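Local coordinates for protein putative LacI-family transcriptional regulator (Bacteroides fragilis, PDB 3GBV) that probably regulates transcription as a LacI-family regulator, its periplasmic-binding-protein-like domain presumably sensing a small effector molecule, at residues 56-59 / 60-63; 82-85 / 86-90; 192-195 / 196-200. One frame throughout, in Å; residues are numbered along the deposited sequence.

Contact 1 (56-59 / 60-63); sequences NSFV and ATSQ
Phe58 and Ser62 meet one helical turn apart on helix 55-66, which packs beside the parallel sheet of one lobe of a periplasmic-binding-protein fold. Ser62 CB stands over one face of the Phe58 ring, displaced toward the rim, with Phe58 CZ as its nearest ring atom at 4.2 Å. The ring reaches that place because CG is anti to the backbone N (chi1 174°); Tyr50 also meets it edge-to-face.

Two hydroxyls turn back onto the preceding turn, each placed between its own backbone N and carbonyl carbon. Thr61 OG1 donates to Phe58 O at 3.0 Å, approaching well bent from the C=O direction (118°). Ser62 N donates to the same Phe58 O at 2.8 Å, and both donors lie on the same face of the carbonyl plane. The methyl branch of Thr61, CG2, is anti to the carbonyl carbon and rests 3.2 Å from Ser57 O.

Phe58 O and Val59 O each accept a helical N-H and a hydroxyl. On Val59 O the amide is Gln63 N, at 2.7 Å, while Ser62 OG donates to Val59 O from a position tilted out of the carbonyl plane, also at 2.7 Å and with a C=O...OG angle of only 109°.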
ATOM      1  N   ASN A  56      -5.192   2.794  38.497  1.00 43.47           N
ATOM      2  CA  ASN A  56      -6.432   2.626  39.234  1.00 43.74           C
ATOM      3  C   ASN A  56      -7.642   2.837  38.330  1.00 43.11           C
ATOM      4  O   ASN A  56      -8.649   2.143  38.465  1.00 41.58           O
ATOM      5  CB  ASN A  56      -6.461   3.593  40.417  1.00 44.35           C
ATOM      6  CG  ASN A  56      -5.300   3.373  41.370  1.00 45.48           C
ATOM      7  OD1 ASN A  56      -5.251   2.376  42.097  1.00 46.79           O
ATOM      8  ND2 ASN A  56      -4.350   4.301  41.363  1.00 46.37           N
ATOM      9  N   SER A  57      -7.535   3.784  37.401  1.00 41.73           N
ATOM     10  CA  SER A  57      -8.633   4.056  36.480  1.00 41.35           C
ATOM     11  C   SER A  57      -8.802   2.897  35.510  1.00 41.30           C
ATOM     12  O   SER A  57      -9.916   2.395  35.323  1.00 40.74           O
ATOM     13  CB  SER A  57      -8.377   5.343  35.691  1.00 41.03           C
ATOM     14  OG  SER A  57      -9.434   5.595  34.781  1.00 38.73           O
ATOM     15  N   PHE A  58      -7.694   2.479  34.896  1.00 40.09           N
ATOM     16  CA  PHE A  58      -7.718   1.375  33.943  1.00 39.55           C
ATOM     17  C   PHE A  58      -8.307   0.116  34.571  1.00 38.97           C
ATOM     18  O   PHE A  58      -9.086  -0.594  33.938  1.00 37.01           O
ATOM     19  CB  PHE A  58      -6.312   1.060  33.423  1.00 38.43           C
ATOM     20  CG  PHE A  58      -6.262  -0.168  32.555  1.00 38.41           C
ATOM     21  CD1 PHE A  58      -6.894  -0.184  31.316  1.00 36.37           C
ATOM     22  CD2 PHE A  58      -5.669  -1.342  33.016  1.00 37.66           C
ATOM     23  CE1 PHE A  58      -6.937  -1.351  30.552  1.00 35.90           C
ATOM     24  CE2 PHE A  58      -5.711  -2.514  32.257  1.00 36.27           C
ATOM     25  CZ  PHE A  58      -6.349  -2.519  31.026  1.00 35.71           C
ATOM     26  N   VAL A  59      -7.925  -0.157  35.814  1.00 38.84           N
ATOM     27  CA  VAL A  59      -8.422  -1.323  36.533  1.00 39.87           C
ATOM     28  C   VAL A  59      -9.938  -1.227  36.683  1.00 40.64           C
ATOM     29  O   VAL A  59     -10.663  -2.185  36.408  1.00 39.36           O
ATOM     30  CB  VAL A  59      -7.786  -1.417  37.945  1.00 40.78           C
ATOM     31  CG1 VAL A  59      -8.438  -2.530  38.750  1.00 37.67           C
ATOM     32  CG2 VAL A  59      -6.283  -1.657  37.821  1.00 41.21           C
ATOM     33  N   ALA A  60     -10.409  -0.066  37.124  1.00 40.73           N
ATOM     34  CA  ALA A  60     -11.837   0.155  37.314  1.00 42.03           C
ATOM     35  C   ALA A  60     -12.629  -0.090  36.035  1.00 42.57           C
ATOM     36  O   ALA A  60     -13.667  -0.752  36.064  1.00 42.71           O
ATOM     37  CB  ALA A  60     -12.085   1.572  37.812  1.00 42.40           C
ATOM     38  N   THR A  61     -12.147   0.434  34.912  1.00 42.16           N
ATOM     39  CA  THR A  61     -12.852   0.247  33.646  1.00 43.47           C
ATOM     40  C   THR A  61     -12.740  -1.196  33.150  1.00 43.34           C
ATOM     41  O   THR A  61     -13.717  -1.765  32.653  1.00 43.00           O
ATOM     42  CB  THR A  61     -12.314   1.189  32.536  1.00 43.57           C
ATOM     43  OG1 THR A  61     -11.015   0.750  32.127  1.00 46.15           O
ATOM     44  CG2 THR A  61     -12.215   2.622  33.044  1.00 41.76           C
ATOM     45  N   SER A  62     -11.552  -1.784  33.291  1.00 42.29           N
ATOM     46  CA  SER A  62     -11.327  -3.155  32.843  1.00 43.85           C
ATOM     47  C   SER A  62     -12.204  -4.098  33.647  1.00 43.25           C
ATOM     48  O   SER A  62     -12.769  -5.046  33.107  1.00 43.35           O
ATOM     49  CB  SER A  62      -9.859  -3.542  33.015  1.00 44.40           C
ATOM     50  OG  SER A  62      -9.521  -3.619  34.387  1.00 46.83           O
ATOM     51  N   GLN A  63     -12.304  -3.828  34.944  1.00 43.63           N
ATOM     52  CA  GLN A  63     -13.133  -4.618  35.841  1.00 43.67           C
ATOM     53  C   GLN A  63     -14.596  -4.485  35.397  1.00 42.71           C
ATOM     54  O   GLN A  63     -15.355  -5.456  35.410  1.00 41.89           O
ATOM     55  CB  GLN A  63     -12.981  -4.105  37.276  1.00 45.45           C
ATOM     56  CG  GLN A  63     -13.858  -4.823  38.294  1.00 49.53           C
ATOM     57  CD  GLN A  63     -13.402  -6.247  38.557  1.00 51.75           C
ATOM     58  OE1 GLN A  63     -12.348  -6.471  39.159  1.00 53.42           O
ATOM     59  NE2 GLN A  63     -14.191  -7.220  38.103  1.00 52.04           N
TER

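Contact 2 (82-85 / 86-90); sequences YTKG and FTDAL
Lys84 and Asp88 form an i to i+4 salt bridge on the first turn of helix 84-93, a local contact on the helix that links strands 72-75 and 97-100. Lys84 NZ lies 2.6 Å from Asp88 OD2, which receives it through its syn lone pair, on the side of OD1. The lysine chain is extended until its last torsion, where a bend (chi4 -51°) turns the ammonium group back to the carboxylate. Lys84 CG also comes within 3.3 Å of Asp88 OD2, so the aliphatic base of the lysine lies against the acid as well. Both residues are exposed, which places this bridge at the surface.

Backbone bonds tie the same turn together. Asp88 N donates to Lys84 O at 2.9 Å. Thr87 N donates to Thr83 O at 3.1 Å, and the N-H...O angle of this second bond is 162°.

On the buried side, a water joins two threonines, donating to Thr83 OG1 at 2.6 Å and lying 2.8 Å from Thr87 OG1. Thr83 OG1 is in addition hydrogen-bonded to Pro80 O, so the water extends a network that begins in the loop before the helix. The Thr87 side chain packs on Tyr97 and Tyr99 of the following strand. Phe86 faces helix 55-66, touching Ile66, and Leu90 CD1 lies 3.8 Å above one face of the Phe86 ring, toward its rim.

The helix thus has a charged pair on its exposed side and packed side chains on the other, and it is the connecting helix of a beta-alpha-beta unit in the Rossmann-like lobe of a periplasmic-binding-protein fold.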
ATOM      1  N   TYR A  82       0.097  -2.761  33.326  1.00 38.50           N
ATOM      2  CA  TYR A  82      -1.139  -2.525  34.063  1.00 36.35           C
ATOM      3  C   TYR A  82      -2.166  -3.583  33.671  1.00 33.86           C
ATOM      4  O   TYR A  82      -3.281  -3.570  34.183  1.00 32.40           O
ATOM      5  CB  TYR A  82      -1.736  -1.152  33.719  1.00 36.75           C
ATOM      6  CG  TYR A  82      -1.010   0.061  34.256  1.00 37.87           C
ATOM      7  CD1 TYR A  82       0.097  -0.063  35.099  1.00 38.22           C
ATOM      8  CD2 TYR A  82      -1.432   1.346  33.911  1.00 38.34           C
ATOM      9  CE1 TYR A  82       0.768   1.069  35.581  1.00 38.86           C
ATOM     10  CE2 TYR A  82      -0.774   2.478  34.386  1.00 38.24           C
ATOM     11  CZ  TYR A  82       0.324   2.333  35.219  1.00 38.99           C
ATOM     12  OH  TYR A  82       0.978   3.452  35.684  1.00 40.93           O
ATOM     13  N   THR A  83      -1.789  -4.506  32.787  1.00 32.09           N
ATOM     14  CA  THR A  83      -2.742  -5.499  32.273  1.00 31.99           C
ATOM     15  C   THR A  83      -2.795  -6.942  32.775  1.00 31.51           C
ATOM     16  O   THR A  83      -3.798  -7.617  32.557  1.00 31.68           O
ATOM     17  CB  THR A  83      -2.633  -5.594  30.737  1.00 32.68           C
ATOM     18  OG1 THR A  83      -1.440  -6.304  30.382  1.00 33.32           O
ATOM     19  CG2 THR A  83      -2.587  -4.206  30.123  1.00 31.26           C
ATOM     20  N   LYS A  84      -1.741  -7.435  33.413  1.00 31.65           N
ATOM     21  CA  LYS A  84      -1.750  -8.821  33.884  1.00 31.87           C
ATOM     22  C   LYS A  84      -3.065  -9.208  34.573  1.00 32.52           C
ATOM     23  O   LYS A  84      -3.625 -10.276  34.316  1.00 31.63           O
ATOM     24  CB  LYS A  84      -0.580  -9.065  34.836  1.00 31.92           C
ATOM     25  CG  LYS A  84      -0.368 -10.524  35.162  1.00 32.62           C
ATOM     26  CD  LYS A  84       0.867 -10.727  36.015  1.00 32.82           C
ATOM     27  CE  LYS A  84       1.196 -12.207  36.107  1.00 35.53           C
ATOM     28  NZ  LYS A  84      -0.003 -12.993  36.519  1.00 35.86           N
ATOM     29  N   GLY A  85      -3.566  -8.336  35.437  1.00 31.94           N
ATOM     30  CA  GLY A  85      -4.803  -8.640  36.123  1.00 32.58           C
ATOM     31  C   GLY A  85      -5.962  -8.841  35.162  1.00 33.16           C
ATOM     32  O   GLY A  85      -6.775  -9.757  35.333  1.00 31.34           O
ATOM     33  N   PHE A  86      -6.029  -7.992  34.140  1.00 32.38           N
ATOM     34  CA  PHE A  86      -7.105  -8.058  33.160  1.00 33.61           C
ATOM     35  C   PHE A  86      -7.086  -9.369  32.375  1.00 33.02           C
ATOM     36  O   PHE A  86      -8.069 -10.107  32.366  1.00 31.30           O
ATOM     37  CB  PHE A  86      -7.019  -6.855  32.207  1.00 34.11           C
ATOM     38  CG  PHE A  86      -8.194  -6.724  31.277  1.00 35.76           C
ATOM     39  CD1 PHE A  86      -9.498  -6.806  31.758  1.00 37.80           C
ATOM     40  CD2 PHE A  86      -7.995  -6.520  29.916  1.00 35.55           C
ATOM     41  CE1 PHE A  86     -10.588  -6.686  30.887  1.00 38.58           C
ATOM     42  CE2 PHE A  86      -9.069  -6.397  29.043  1.00 35.23           C
ATOM     43  CZ  PHE A  86     -10.366  -6.481  29.523  1.00 36.19           C
ATOM     44  N   THR A  87      -5.957  -9.660  31.739  1.00 33.30           N
ATOM     45  CA  THR A  87      -5.805 -10.873  30.946  1.00 33.10           C
ATOM     46  C   THR A  87      -5.914 -12.161  31.766  1.00 32.69           C
ATOM     47  O   THR A  87      -6.418 -13.166  31.267  1.00 30.99           O
ATOM     48  CB  THR A  87      -4.465 -10.852  30.182  1.00 34.16           C
ATOM     49  OG1 THR A  87      -3.391 -10.630  31.104  1.00 32.13           O
ATOM     50  CG2 THR A  87      -4.470  -9.732  29.126  1.00 33.08           C
ATOM     51  N   ASP A  88      -5.435 -12.147  33.010  1.00 32.00           N
ATOM     52  CA  ASP A  88      -5.550 -13.343  33.849  1.00 34.40           C
ATOM     53  C   ASP A  88      -7.028 -13.603  34.125  1.00 35.05           C
ATOM     54  O   ASP A  88      -7.493 -14.747  34.118  1.00 34.62           O
ATOM     55  CB  ASP A  88      -4.815 -13.173  35.185  1.00 34.20           C
ATOM     56  CG  ASP A  88      -3.325 -13.418  35.068  1.00 34.61           C
ATOM     57  OD1 ASP A  88      -2.909 -14.142  34.139  1.00 33.20           O
ATOM     58  OD2 ASP A  88      -2.572 -12.903  35.921  1.00 33.86           O
ATOM     59  N   ALA A  89      -7.764 -12.522  34.356  1.00 34.71           N
ATOM     60  CA  ALA A  89      -9.189 -12.615  34.637  1.00 36.72           C
ATOM     61  C   ALA A  89      -9.963 -13.101  33.416  1.00 37.17           C
ATOM     62  O   ALA A  89     -10.934 -13.839  33.552  1.00 39.92           O
ATOM     63  CB  ALA A  89      -9.720 -11.255  35.094  1.00 34.69           C
ATOM     64  N   LEU A  90      -9.545 -12.683  32.224  1.00 37.32           N
ATOM     65  CA  LEU A  90     -10.224 -13.113  31.012  1.00 37.02           C
ATOM     66  C   LEU A  90      -9.974 -14.602  30.774  1.00 37.64           C
ATOM     67  O   LEU A  90     -10.898 -15.345  30.438  1.00 36.90           O
ATOM     68  CB  LEU A  90      -9.759 -12.291  29.801  1.00 36.17           C
ATOM     69  CG  LEU A  90     -10.168 -10.806  29.753  1.00 37.18           C
ATOM     70  CD1 LEU A  90      -9.670 -10.188  28.450  1.00 36.24           C
ATOM     71  CD2 LEU A  90     -11.683 -10.653  29.864  1.00 33.93           C
TER
HETATM   72  O   HOH W   1      -1.514  -8.862  29.935  1.00 31.93           O

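Contact 3 (192-195 / 196-200); sequences DDFF and REHPD
Residues 192-195 and 196-197 form the last turns of helix 187-197, and His198 is the first residue to leave helical backbone angles. Glu197 N still donates to Asp193 O at 2.8 Å in a nearly straight bond, whereas the next bond, His198 N to Phe194 O, is weak. At Pro199 the chain has no amide hydrogen to offer; Pro199 CA makes a CA-H...O contact of 3.2 Å with Phe195 O instead.

Around this helix end Phe194 and His198 pack together. His198 CB sits over one face of the Phe194 ring, 4.3 Å from its centroid, as a CH-pi contact. The two rings meet obliquely, their planes at 39°, and the closest ring atoms are Phe194 CE1 and His198 CD2 at 3.4 Å. Both side chains also touch Leu175 of strand 173-180, while Phe195 meets Phe226 edge-to-face and Lys223 through a cation-pi contact.

Asp193 and Arg196 lie side by side on another face of the helix, pointing the same way. Asp193 OD1 reaches the guanidinium at its edge, 2.8 Å from Arg196 NH1, although the carboxylate and guanidinium planes are steeply inclined. A bend at chi3 (-58°) brings the arginine back alongside the helix, with Asp192 O over one guanidinium face. Asp192 OD1 is hydrogen-bonded to Tyr217 OH, and Asp192 OD2 makes a salt bridge with Arg221 NH2.

The Asp193-Arg196 pair joins two exposed residues, so its attraction is probably partly screened by solvent, whereas Phe194 and His198 meet through ring and CH-pi packing beside strand 173-180.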
ATOM      1  N   ASP A 192      11.912  24.283  19.922  1.00 39.74           N
ATOM      2  CA  ASP A 192      12.783  25.453  19.778  1.00 41.17           C
ATOM      3  C   ASP A 192      14.171  25.175  20.340  1.00 41.31           C
ATOM      4  O   ASP A 192      15.176  25.434  19.681  1.00 40.73           O
ATOM      5  CB  ASP A 192      12.201  26.684  20.482  1.00 41.39           C
ATOM      6  CG  ASP A 192      10.955  27.217  19.800  1.00 42.87           C
ATOM      7  OD1 ASP A 192      10.900  27.193  18.553  1.00 41.72           O
ATOM      8  OD2 ASP A 192      10.034  27.675  20.512  1.00 43.18           O
ATOM      9  N   ASP A 193      14.230  24.646  21.558  1.00 42.28           N
ATOM     10  CA  ASP A 193      15.518  24.350  22.166  1.00 44.35           C
ATOM     11  C   ASP A 193      16.286  23.326  21.340  1.00 44.69           C
ATOM     12  O   ASP A 193      17.469  23.508  21.071  1.00 45.28           O
ATOM     13  CB  ASP A 193      15.340  23.845  23.607  1.00 45.02           C
ATOM     14  CG  ASP A 193      14.840  24.938  24.557  1.00 47.32           C
ATOM     15  OD1 ASP A 193      15.362  26.072  24.486  1.00 48.64           O
ATOM     16  OD2 ASP A 193      13.938  24.669  25.380  1.00 47.13           O
ATOM     17  N   PHE A 194      15.608  22.260  20.917  1.00 45.16           N
ATOM     18  CA  PHE A 194      16.257  21.219  20.125  1.00 44.37           C
ATOM     19  C   PHE A 194      16.855  21.750  18.829  1.00 43.63           C
ATOM     20  O   PHE A 194      18.031  21.534  18.547  1.00 44.03           O
ATOM     21  CB  PHE A 194      15.270  20.090  19.788  1.00 42.85           C
ATOM     22  CG  PHE A 194      15.835  19.061  18.842  1.00 40.88           C
ATOM     23  CD1 PHE A 194      16.703  18.079  19.304  1.00 40.50           C
ATOM     24  CD2 PHE A 194      15.551  19.118  17.478  1.00 39.09           C
ATOM     25  CE1 PHE A 194      17.290  17.172  18.420  1.00 40.79           C
ATOM     26  CE2 PHE A 194      16.132  18.215  16.586  1.00 39.66           C
ATOM     27  CZ  PHE A 194      17.004  17.241  17.056  1.00 39.76           C
ATOM     28  N   PHE A 195      16.045  22.438  18.035  1.00 44.26           N
ATOM     29  CA  PHE A 195      16.529  22.962  16.766  1.00 45.51           C
ATOM     30  C   PHE A 195      17.562  24.058  16.963  1.00 47.26           C
ATOM     31  O   PHE A 195      18.358  24.342  16.065  1.00 47.41           O
ATOM     32  CB  PHE A 195      15.357  23.461  15.927  1.00 44.35           C
ATOM     33  CG  PHE A 195      14.596  22.360  15.252  1.00 43.21           C
ATOM     34  CD1 PHE A 195      13.225  22.227  15.432  1.00 43.18           C
ATOM     35  CD2 PHE A 195      15.258  21.446  14.434  1.00 44.00           C
ATOM     36  CE1 PHE A 195      12.520  21.196  14.808  1.00 42.96           C
ATOM     37  CE2 PHE A 195      14.561  20.411  13.805  1.00 43.35           C
ATOM     38  CZ  PHE A 195      13.190  20.289  13.992  1.00 42.38           C
ATOM     39  N   ARG A 196      17.552  24.662  18.148  1.00 48.73           N
ATOM     40  CA  ARG A 196      18.505  25.712  18.480  1.00 50.08           C
ATOM     41  C   ARG A 196      19.848  25.060  18.753  1.00 50.77           C
ATOM     42  O   ARG A 196      20.872  25.456  18.197  1.00 50.71           O
ATOM     43  CB  ARG A 196      18.045  26.467  19.725  1.00 50.74           C
ATOM     44  CG  ARG A 196      19.079  27.424  20.294  1.00 50.86           C
ATOM     45  CD  ARG A 196      18.496  28.217  21.449  1.00 51.12           C
ATOM     46  NE  ARG A 196      17.315  28.965  21.030  1.00 51.63           N
ATOM     47  CZ  ARG A 196      16.096  28.790  21.531  1.00 51.18           C
ATOM     48  NH1 ARG A 196      15.888  27.889  22.485  1.00 51.38           N
ATOM     49  NH2 ARG A 196      15.082  29.508  21.066  1.00 50.07           N
ATOM     50  N   GLU A 197      19.825  24.044  19.608  1.00 51.33           N
ATOM     51  CA  GLU A 197      21.028  23.314  19.976  1.00 51.77           C
ATOM     52  C   GLU A 197      21.482  22.376  18.853  1.00 51.11           C
ATOM     53  O   GLU A 197      22.638  21.948  18.809  1.00 51.12           O
ATOM     54  CB  GLU A 197      20.772  22.526  21.267  1.00 53.92           C
ATOM     55  CG  GLU A 197      22.032  21.992  21.925  1.00 57.28           C
ATOM     56  CD  GLU A 197      23.177  22.992  21.872  1.00 60.17           C
ATOM     57  OE1 GLU A 197      22.987  24.160  22.287  1.00 61.12           O
ATOM     58  OE2 GLU A 197      24.273  22.603  21.410  1.00 61.78           O
ATOM     59  N   HIS A 198      20.574  22.067  17.936  1.00 50.16           N
ATOM     60  CA  HIS A 198      20.897  21.183  16.820  1.00 49.65           C
ATOM     61  C   HIS A 198      20.426  21.792  15.509  1.00 49.85           C
ATOM     62  O   HIS A 198      19.586  21.219  14.823  1.00 50.58           O
ATOM     63  CB  HIS A 198      20.233  19.824  17.031  1.00 47.35           C
ATOM     64  CG  HIS A 198      20.674  19.129  18.280  1.00 45.37           C
ATOM     65  ND1 HIS A 198      21.925  18.563  18.414  1.00 43.56           N
ATOM     66  CD2 HIS A 198      20.042  18.934  19.461  1.00 42.99           C
ATOM     67  CE1 HIS A 198      22.043  18.051  19.626  1.00 42.91           C
ATOM     68  NE2 HIS A 198      20.915  18.261  20.281  1.00 41.81           N
ATOM     69  N   PRO A 199      20.977  22.956  15.136  1.00 49.64           N
ATOM     70  CA  PRO A 199      20.614  23.660  13.901  1.00 49.69           C
ATOM     71  C   PRO A 199      20.889  22.885  12.620  1.00 48.65           C
ATOM     72  O   PRO A 199      20.260  23.136  11.597  1.00 49.47           O
ATOM     73  CB  PRO A 199      21.443  24.941  13.982  1.00 49.56           C
ATOM     74  CG  PRO A 199      22.686  24.470  14.667  1.00 49.72           C
ATOM     75  CD  PRO A 199      22.122  23.619  15.788  1.00 50.28           C
ATOM     76  N   ASP A 200      21.819  21.941  12.690  1.00 48.43           N
ATOM     77  CA  ASP A 200      22.209  21.148  11.529  1.00 48.61           C
ATOM     78  C   ASP A 200      21.331  19.943  11.180  1.00 47.57           C
ATOM     79  O   ASP A 200      21.238  19.573  10.010  1.00 47.28           O
ATOM     80  CB  ASP A 200      23.661  20.691  11.697  1.00 49.44           C
ATOM     81  CG  ASP A 200      24.662  21.783  11.359  1.00 52.83           C
ATOM     82  OD1 ASP A 200      24.323  22.980  11.497  1.00 53.81           O
ATOM     83  OD2 ASP A 200      25.797  21.442  10.961  1.00 53.22           O
TER

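Contacts 1 and 2 are neighbours on the same lobe, their centres about 11 Å apart, and they touch where helix 55-66 meets helix 84-93 and the residues just before it. Phe58 CE2 lies 3.3 Å from Tyr82 O, and Ser62 CB approaches Phe86 CD1 at 3.5 Å, so Ser62 meets an aromatic ring from each helix. 1,2-Ethanediol, probably from the crystallisation liquor, is bound about 4 Å from the Phe58 side chain, and 1,2-ethanediol also lies about 3 Å from that of Thr83. Contact 3 belongs with the other sheet: its centre is about 41 Å from that of contact 1 and about 43 Å from that of contact 2, with no direct touch to either.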